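Local atomic coordinates of phosphorylated carbohydrates phosphatase TM_1254 (Thermotoga maritima msb8, PDB entry 3KBB), a protein that removes phosphate from phosphorylated carbohydrates such as erythrose 4-phosphate, fructose 6-phosphate and mannose 6-phosphate, with the help of a divalent metal cation. Residues Arg180-Val185 / Ala201-Glu206; Lys32-Asp37 / Glu56-Lys61. One frame throughout, in Å; residues are numbered along the deposited sequence.

Interaction 1: Arg180-Val185 / Ala201-Glu206; sequences RIYGVV and ALVKPE
Val184 and Val203 meet through one methyl each, CG2 of Val184 lying 4.1 Å from CG2 of Val203, with their side chains askew. A chi1 of 178° sets the other methyl of Val184, CG1, anti to the backbone N, and it meets Pro205 CG at 3.8 Å. On the same face of the sheet the small Ala201 leaves room for the Tyr182 ring, and Ala201 CB stands 3.9 Å from Tyr182 CD1. Helix 208-215 packs over Tyr182, Val184 and Val203. Leu202 points to the other face, where Gly183 puts no side chain, which suits the close approach of Leu202 CD2 to Gly183 O (3.9 Å). The Leu202 and Val185 side chains cross at about a right angle.

Three fairly straight parallel-sheet bonds join the backbones. Gly183 N gives to Ala201 O at 2.9 Å (N-H...O 165°). Val203 N gives to Gly183 O, and Val185 N to Val203 O. At the polar edge, Lys204 turns its amine to Glu207 in a salt bridge, while Val185 O, 3.5 Å from Pro205 CD, is buried without a partner in the model. Backbone bonds fix the register and apolar side chains close one face, holding outermost strand 201-203 on 181-184 in this Rossmann-like HAD core.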
ATOM      1  N   ARG A 180      -4.839 -11.677 -14.390  1.00 18.72           N
ATOM      2  CA  ARG A 180      -4.405 -10.373 -14.875  1.00 18.61           C
ATOM      3  C   ARG A 180      -3.917  -9.463 -13.749  1.00 18.66           C
ATOM      4  O   ARG A 180      -4.677  -8.592 -13.269  1.00 18.06           O
ATOM      5  CB  ARG A 180      -5.465  -9.658 -15.708  1.00 19.01           C
ATOM      6  CG  ARG A 180      -6.036 -10.469 -16.861  1.00 21.46           C
ATOM      7  CD  ARG A 180      -6.927  -9.563 -17.707  1.00 26.44           C
ATOM      8  NE  ARG A 180      -7.435 -10.282 -18.872  1.00 29.30           N
ATOM      9  CZ  ARG A 180      -7.059 -10.049 -20.133  0.70 30.40           C
ATOM     10  NH1 ARG A 180      -6.155  -9.101 -20.418  0.70 25.42           N
ATOM     11  NH2 ARG A 180      -7.604 -10.775 -21.105  0.70 29.19           N
ATOM     12  N   ILE A 181      -2.675  -9.693 -13.319  1.00 16.33           N
ATOM     13  CA  ILE A 181      -2.062  -8.934 -12.217  1.00 16.38           C
ATOM     14  C   ILE A 181      -0.908  -8.106 -12.748  1.00 17.26           C
ATOM     15  O   ILE A 181       0.014  -8.674 -13.367  1.00 16.64           O
ATOM     16  CB  ILE A 181      -1.516  -9.900 -11.138  1.00 15.17           C
ATOM     17  CG1 ILE A 181      -2.656 -10.798 -10.612  1.00 15.56           C
ATOM     18  CG2 ILE A 181      -0.855  -9.102  -9.967  1.00 15.64           C
ATOM     19  CD1 ILE A 181      -2.118 -12.007  -9.914  1.00 16.07           C
ATOM     20  N   TYR A 182      -0.966  -6.787 -12.576  1.00 16.21           N
ATOM     21  CA  TYR A 182       0.123  -5.918 -13.002  1.00 17.26           C
ATOM     22  C   TYR A 182       0.945  -5.565 -11.777  1.00 17.55           C
ATOM     23  O   TYR A 182       0.386  -5.268 -10.704  1.00 16.24           O
ATOM     24  CB  TYR A 182      -0.411  -4.643 -13.655  1.00 17.63           C
ATOM     25  CG  TYR A 182      -0.978  -4.921 -15.033  1.00 18.40           C
ATOM     26  CD1 TYR A 182      -0.183  -4.758 -16.181  1.00 20.32           C
ATOM     27  CD2 TYR A 182      -2.268  -5.418 -15.187  1.00 20.12           C
ATOM     28  CE1 TYR A 182      -0.692  -5.057 -17.442  1.00 19.03           C
ATOM     29  CE2 TYR A 182      -2.801  -5.709 -16.434  1.00 17.89           C
ATOM     30  CZ  TYR A 182      -2.005  -5.552 -17.570  1.00 20.21           C
ATOM     31  OH  TYR A 182      -2.491  -5.826 -18.831  1.00 19.45           O
ATOM     32  N   GLY A 183       2.264  -5.601 -11.913  1.00 17.59           N
ATOM     33  CA  GLY A 183       3.121  -5.209 -10.819  1.00 17.91           C
ATOM     34  C   GLY A 183       3.495  -3.745 -10.940  1.00 18.43           C
ATOM     35  O   GLY A 183       4.070  -3.311 -11.941  1.00 20.34           O
ATOM     36  N   VAL A 184       3.186  -2.974  -9.904  1.00 16.87           N
ATOM     37  CA  VAL A 184       3.420  -1.527  -9.907  1.00 18.23           C
ATOM     38  C   VAL A 184       4.756  -1.216  -9.260  1.00 19.32           C
ATOM     39  O   VAL A 184       5.010  -1.646  -8.136  1.00 19.01           O
ATOM     40  CB  VAL A 184       2.269  -0.764  -9.150  1.00 18.61           C
ATOM     41  CG1 VAL A 184       2.594   0.755  -9.137  1.00 19.41           C
ATOM     42  CG2 VAL A 184       0.979  -1.009  -9.897  1.00 18.00           C
ATOM     43  N   VAL A 185       5.619  -0.499  -9.988  1.00 20.42           N
ATOM     44  CA  VAL A 185       6.998  -0.315  -9.537  1.00 23.22           C
ATOM     45  C   VAL A 185       7.320   1.156  -9.437  1.00 25.62           C
ATOM     46  O   VAL A 185       6.631   1.995 -10.005  1.00 25.89           O
ATOM     47  CB  VAL A 185       7.991  -0.994 -10.529  1.00 23.34           C
ATOM     48  CG1 VAL A 185       7.837  -2.483 -10.501  1.00 24.88           C
ATOM     49  CG2 VAL A 185       7.781  -0.465 -11.911  1.00 23.10           C
ATOM     50  N   ALA A 201       3.099  -8.053 -16.214  1.00 18.68           N
ATOM     51  CA  ALA A 201       3.832  -6.928 -16.716  1.00 16.77           C
ATOM     52  C   ALA A 201       4.105  -6.012 -15.556  1.00 18.44           C
ATOM     53  O   ALA A 201       3.350  -6.002 -14.569  1.00 17.93           O
ATOM     54  CB  ALA A 201       3.034  -6.176 -17.804  1.00 17.04           C
ATOM     55  N   LEU A 202       5.156  -5.220 -15.704  1.00 17.05           N
ATOM     56  CA  LEU A 202       5.462  -4.146 -14.752  1.00 18.60           C
ATOM     57  C   LEU A 202       5.003  -2.786 -15.289  1.00 20.13           C
ATOM     58  O   LEU A 202       5.143  -2.488 -16.509  1.00 20.77           O
ATOM     59  CB  LEU A 202       6.958  -4.100 -14.467  1.00 18.28           C
ATOM     60  CG  LEU A 202       7.631  -5.393 -13.963  1.00 20.56           C
ATOM     61  CD1 LEU A 202       9.104  -5.157 -13.750  1.00 20.64           C
ATOM     62  CD2 LEU A 202       6.953  -5.823 -12.626  1.00 19.89           C
ATOM     63  N   VAL A 203       4.468  -1.951 -14.400  1.00 19.01           N
ATOM     64  CA  VAL A 203       4.075  -0.602 -14.772  1.00 20.38           C
ATOM     65  C   VAL A 203       4.374   0.406 -13.677  1.00 20.85           C
ATOM     66  O   VAL A 203       4.282   0.066 -12.505  1.00 21.68           O
ATOM     67  CB  VAL A 203       2.573  -0.513 -15.077  1.00 21.18           C
ATOM     68  CG1 VAL A 203       2.300  -1.192 -16.385  1.00 22.71           C
ATOM     69  CG2 VAL A 203       1.754  -1.102 -13.884  1.00 19.54           C
ATOM     70  N   LYS A 204       4.703   1.642 -14.058  1.00 21.89           N
ATOM     71  CA  LYS A 204       4.752   2.762 -13.087  1.00 23.63           C
ATOM     72  C   LYS A 204       3.315   3.266 -12.864  1.00 22.74           C
ATOM     73  O   LYS A 204       2.441   3.037 -13.690  1.00 22.48           O
ATOM     74  CB  LYS A 204       5.646   3.903 -13.621  1.00 24.39           C
ATOM     75  CG  LYS A 204       7.106   3.480 -13.855  1.00 27.69           C
ATOM     76  CD  LYS A 204       7.998   4.645 -14.268  0.50 26.37           C
ATOM     77  CE  LYS A 204       7.994   4.855 -15.780  0.50 31.21           C
ATOM     78  NZ  LYS A 204       8.835   3.863 -16.551  0.50 31.21           N
ATOM     79  N   PRO A 205       3.043   3.908 -11.725  1.00 23.87           N
ATOM     80  CA  PRO A 205       1.694   4.412 -11.464  1.00 24.37           C
ATOM     81  C   PRO A 205       1.152   5.237 -12.628  1.00 24.70           C
ATOM     82  O   PRO A 205      -0.004   5.064 -13.009  1.00 24.84           O
ATOM     83  CB  PRO A 205       1.913   5.309 -10.244  1.00 24.38           C
ATOM     84  CG  PRO A 205       2.974   4.551  -9.500  1.00 24.75           C
ATOM     85  CD  PRO A 205       3.933   4.133 -10.570  1.00 23.61           C
ATOM     86  N   GLU A 206       2.000   6.093 -13.201  1.00 26.10           N
ATOM     87  CA  GLU A 206       1.637   6.919 -14.370  1.00 27.12           C
ATOM     88  C   GLU A 206       1.251   6.117 -15.585  1.00 26.69           C
ATOM     89  O   GLU A 206       0.640   6.662 -16.482  1.00 28.32           O
ATOM     90  CB  GLU A 206       2.813   7.803 -14.845  1.00 28.42           C
ATOM     91  CG  GLU A 206       3.572   8.486 -13.773  1.00 32.51           C
ATOM     92  CD  GLU A 206       4.698   7.618 -13.271  1.00 33.34           C
ATOM     93  OE1 GLU A 206       5.736   7.518 -13.968  1.00 38.01           O
ATOM     94  OE2 GLU A 206       4.549   7.056 -12.175  1.00 30.78           O
TER

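Interaction 2: Lys32-Asp37 / Glu56-Lys61; sequences KPYTED and EALEIK
Lys32 lays its aliphatic chain across the carbonyl of Leu58, and Leu58 sends its own side chain back toward Pro33 and Tyr34. The lysine chain bends once, at chi2 (-59°), and is extended beyond; CG, CD and CE all pass close to Leu58 O, with Lys32 CE 3.4 Å from it. Lys32 and Ile60 run side by side in opposing senses, Lys32 CG lying 3.9 Å from Ile60 CG1, so a long methylene chain serves here as an apolar partner while its amine reaches water. One water accepts from Lys32 NZ at 2.7 Å and donates to Glu59 O at 2.6 Å, linking the two loops. An alanine in place of Lys32 would probably leave Glu59 O without this water-mediated link and uncover Ile60 CG1 and the Leu58 carbonyl.

Leu58 and Tyr34 stand roughly perpendicular: Leu58 CD2 is 4.1 Å from Tyr34 CD1 and approaches the ring obliquely. The branched leucine thus gives one methyl to two partners, for CD2 also lies 3.4 Å from Pro33 O. Glu59 takes up positive phi (57°) in the Schellman motif that ends helix 47-57; Leu58 O and Glu59 O both lie near the lysine chain.

Thr35 is the N-cap of helix 36-42, its hydroxyl bonded to Leu38 N. Tyr34 suits a place between helices, its apolar ring meeting Phe20 and its OH bonded to His39, while Leu58 touches Ala27 of helix 19-29. The contact therefore ties the loop between helices 19-29 and 36-42 to the end of helix 47-57, within the helical cap expected of a beta-phosphoglucomutase-like HAD protein.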
ATOM      1  N   LYS A  32      17.812  13.498  19.726  1.00 22.26           N
ATOM      2  CA  LYS A  32      18.688  12.519  19.113  1.00 21.84           C
ATOM      3  C   LYS A  32      18.775  12.649  17.578  1.00 21.26           C
ATOM      4  O   LYS A  32      17.771  12.955  16.923  1.00 20.28           O
ATOM      5  CB  LYS A  32      18.265  11.054  19.423  1.00 22.02           C
ATOM      6  CG  LYS A  32      18.012  10.716  20.902  1.00 23.66           C
ATOM      7  CD  LYS A  32      19.289  10.980  21.754  1.00 25.01           C
ATOM      8  CE  LYS A  32      19.113  10.465  23.200  1.00 26.75           C
ATOM      9  NZ  LYS A  32      20.349  10.744  23.984  1.00 28.62           N
ATOM     10  N   PRO A  33      19.981  12.402  17.031  1.00 21.37           N
ATOM     11  CA  PRO A  33      20.191  12.398  15.603  1.00 22.13           C
ATOM     12  C   PRO A  33      19.709  11.063  15.010  1.00 23.08           C
ATOM     13  O   PRO A  33      19.440  10.086  15.745  1.00 22.68           O
ATOM     14  CB  PRO A  33      21.729  12.525  15.492  1.00 21.37           C
ATOM     15  CG  PRO A  33      22.240  11.751  16.714  1.00 22.40           C
ATOM     16  CD  PRO A  33      21.223  12.072  17.777  1.00 21.45           C
ATOM     17  N   TYR A  34      19.609  11.014  13.687  1.00 24.08           N
ATOM     18  CA  TYR A  34      19.161   9.818  13.008  1.00 25.58           C
ATOM     19  C   TYR A  34      19.723   9.814  11.588  1.00 27.25           C
ATOM     20  O   TYR A  34      19.685  10.839  10.911  1.00 28.38           O
ATOM     21  CB  TYR A  34      17.634   9.821  12.963  1.00 26.25           C
ATOM     22  CG  TYR A  34      16.997   8.529  12.512  1.00 26.20           C
ATOM     23  CD1 TYR A  34      17.353   7.311  13.096  1.00 26.89           C
ATOM     24  CD2 TYR A  34      16.008   8.526  11.512  1.00 26.52           C
ATOM     25  CE1 TYR A  34      16.747   6.112  12.689  1.00 26.66           C
ATOM     26  CE2 TYR A  34      15.400   7.330  11.094  1.00 26.46           C
ATOM     27  CZ  TYR A  34      15.778   6.134  11.700  1.00 27.80           C
ATOM     28  OH  TYR A  34      15.201   4.946  11.346  1.00 26.89           O
ATOM     29  N   THR A  35      20.258   8.674  11.155  1.00 27.95           N
ATOM     30  CA  THR A  35      20.899   8.576   9.832  1.00 29.28           C
ATOM     31  C   THR A  35      20.090   7.703   8.862  1.00 29.90           C
ATOM     32  O   THR A  35      19.356   6.804   9.278  1.00 29.56           O
ATOM     33  CB  THR A  35      22.328   8.012   9.923  1.00 29.39           C
ATOM     34  OG1 THR A  35      22.287   6.638  10.330  1.00 28.96           O
ATOM     35  CG2 THR A  35      23.189   8.825  10.884  1.00 29.28           C
ATOM     36  N   GLU A  36      20.235   7.972   7.561  1.00 30.76           N
ATOM     37  CA  GLU A  36      19.619   7.091   6.538  1.00 31.44           C
ATOM     38  C   GLU A  36      20.227   5.688   6.542  1.00 30.46           C
ATOM     39  O   GLU A  36      19.529   4.725   6.314  1.00 30.46           O
ATOM     40  CB  GLU A  36      19.663   7.724   5.139  1.00 32.05           C
ATOM     41  CG  GLU A  36      18.869   9.017   5.083  1.00 34.76           C
ATOM     42  CD  GLU A  36      18.037   9.172   3.819  0.50 36.81           C
ATOM     43  OE1 GLU A  36      18.342   8.508   2.801  0.50 38.84           O
ATOM     44  OE2 GLU A  36      17.080   9.973   3.844  0.50 36.37           O
ATOM     45  N   ASP A  37      21.521   5.584   6.825  1.00 30.09           N
ATOM     46  CA  ASP A  37      22.181   4.292   6.964  1.00 30.24           C
ATOM     47  C   ASP A  37      21.529   3.409   8.025  1.00 29.25           C
ATOM     48  O   ASP A  37      21.265   2.237   7.761  1.00 29.47           O
ATOM     49  CB  ASP A  37      23.674   4.459   7.241  1.00 31.07           C
ATOM     50  CG  ASP A  37      24.478   4.759   5.971  1.00 35.17           C
ATOM     51  OD1 ASP A  37      23.887   4.926   4.876  1.00 38.90           O
ATOM     52  OD2 ASP A  37      25.716   4.829   6.072  1.00 40.16           O
ATOM     53  N   GLU A  56      16.122   1.755  21.425  1.00 30.03           N
ATOM     54  CA  GLU A  56      17.397   1.402  22.061  1.00 29.33           C
ATOM     55  C   GLU A  56      18.616   1.835  21.237  1.00 29.24           C
ATOM     56  O   GLU A  56      19.635   2.242  21.805  1.00 28.98           O
ATOM     57  CB  GLU A  56      17.493  -0.100  22.366  1.00 29.86           C
ATOM     58  CG  GLU A  56      16.421  -0.602  23.324  1.00 31.09           C
ATOM     59  CD  GLU A  56      16.527  -0.016  24.741  1.00 32.35           C
ATOM     60  OE1 GLU A  56      17.572   0.590  25.103  1.00 30.12           O
ATOM     61  OE2 GLU A  56      15.560  -0.189  25.508  1.00 35.51           O
ATOM     62  N   ALA A  57      18.517   1.736  19.915  1.00 28.27           N
ATOM     63  CA  ALA A  57      19.602   2.182  19.046  1.00 28.61           C
ATOM     64  C   ALA A  57      19.931   3.659  19.321  1.00 28.68           C
ATOM     65  O   ALA A  57      21.110   4.059  19.311  1.00 29.30           O
ATOM     66  CB  ALA A  57      19.228   1.985  17.587  1.00 28.73           C
ATOM     67  N   LEU A  58      18.891   4.450  19.557  1.00 27.75           N
ATOM     68  CA  LEU A  58      19.010   5.893  19.755  1.00 28.69           C
ATOM     69  C   LEU A  58      19.231   6.281  21.220  1.00 28.71           C
ATOM     70  O   LEU A  58      19.274   7.475  21.565  1.00 28.09           O
ATOM     71  CB  LEU A  58      17.761   6.574  19.214  1.00 28.79           C
ATOM     72  CG  LEU A  58      17.569   6.456  17.684  1.00 30.60           C
ATOM     73  CD1 LEU A  58      16.369   7.262  17.312  1.00 32.70           C
ATOM     74  CD2 LEU A  58      18.788   6.943  16.911  1.00 31.24           C
ATOM     75  N   GLU A  59      19.343   5.266  22.081  1.00 29.29           N
ATOM     76  CA  GLU A  59      19.588   5.470  23.514  1.00 31.21           C
ATOM     77  C   GLU A  59      18.538   6.354  24.173  1.00 30.58           C
ATOM     78  O   GLU A  59      18.839   7.178  25.056  1.00 30.75           O
ATOM     79  CB  GLU A  59      21.005   6.013  23.728  1.00 31.41           C
ATOM     80  CG  GLU A  59      22.082   5.060  23.214  1.00 34.35           C
ATOM     81  CD  GLU A  59      23.492   5.624  23.313  1.00 35.17           C
ATOM     82  OE1 GLU A  59      23.657   6.793  23.737  1.00 39.19           O
ATOM     83  OE2 GLU A  59      24.432   4.888  22.949  1.00 40.64           O
ATOM     84  N   ILE A  60      17.297   6.195  23.721  1.00 30.19           N
ATOM     85  CA  ILE A  60      16.173   6.937  24.247  1.00 30.45           C
ATOM     86  C   ILE A  60      15.680   6.288  25.540  1.00 31.87           C
ATOM     87  O   ILE A  60      15.507   5.070  25.608  1.00 31.50           O
ATOM     88  CB  ILE A  60      15.039   7.039  23.202  1.00 30.58           C
ATOM     89  CG1 ILE A  60      15.475   8.008  22.092  1.00 29.36           C
ATOM     90  CG2 ILE A  60      13.751   7.522  23.859  1.00 29.56           C
ATOM     91  CD1 ILE A  60      14.662   7.951  20.798  1.00 29.71           C
ATOM     92  N   LYS A  61      15.486   7.120  26.556  1.00 32.91           N
ATOM     93  CA  LYS A  61      15.056   6.642  27.862  1.00 34.86           C
ATOM     94  C   LYS A  61      13.613   7.084  28.035  1.00 35.26           C
ATOM     95  O   LYS A  61      13.332   8.203  28.454  1.00 36.16           O
ATOM     96  CB  LYS A  61      15.966   7.181  28.978  1.00 34.72           C
ATOM     97  CG  LYS A  61      17.481   6.978  28.744  1.00 34.09           C
ATOM     98  CD  LYS A  61      17.858   5.503  28.702  1.00 35.71           C
ATOM     99  CE  LYS A  61      19.339   5.285  28.356  1.00 37.59           C
ATOM    100  NZ  LYS A  61      19.555   3.905  27.777  1.00 38.00           N
TER
HETATM  101  O   HOH W   1      20.176   9.084  26.166  1.00 38.41           O

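Overall arrangement
Interaction 1 is a buried contact of the catalytic core sheet, whereas interaction 2 is a surface contact between loops at helix ends; their centres lie 36 Å apart and their nearest atoms about 18 Å. They share no element of secondary structure and follow one another along the chain, interaction 2 first. Their chemistry follows their place: strands side by side bond directly through backbone N-H and C=O groups and pack branched apolar residues under a helix, while the loops of interaction 2 meet through a lysine chain, a leucine and a bridging water. Val184 of interaction 1 lies about 7 Å from Asp7, the probable nucleophile, measured between side chains; interaction 2 is remote from it.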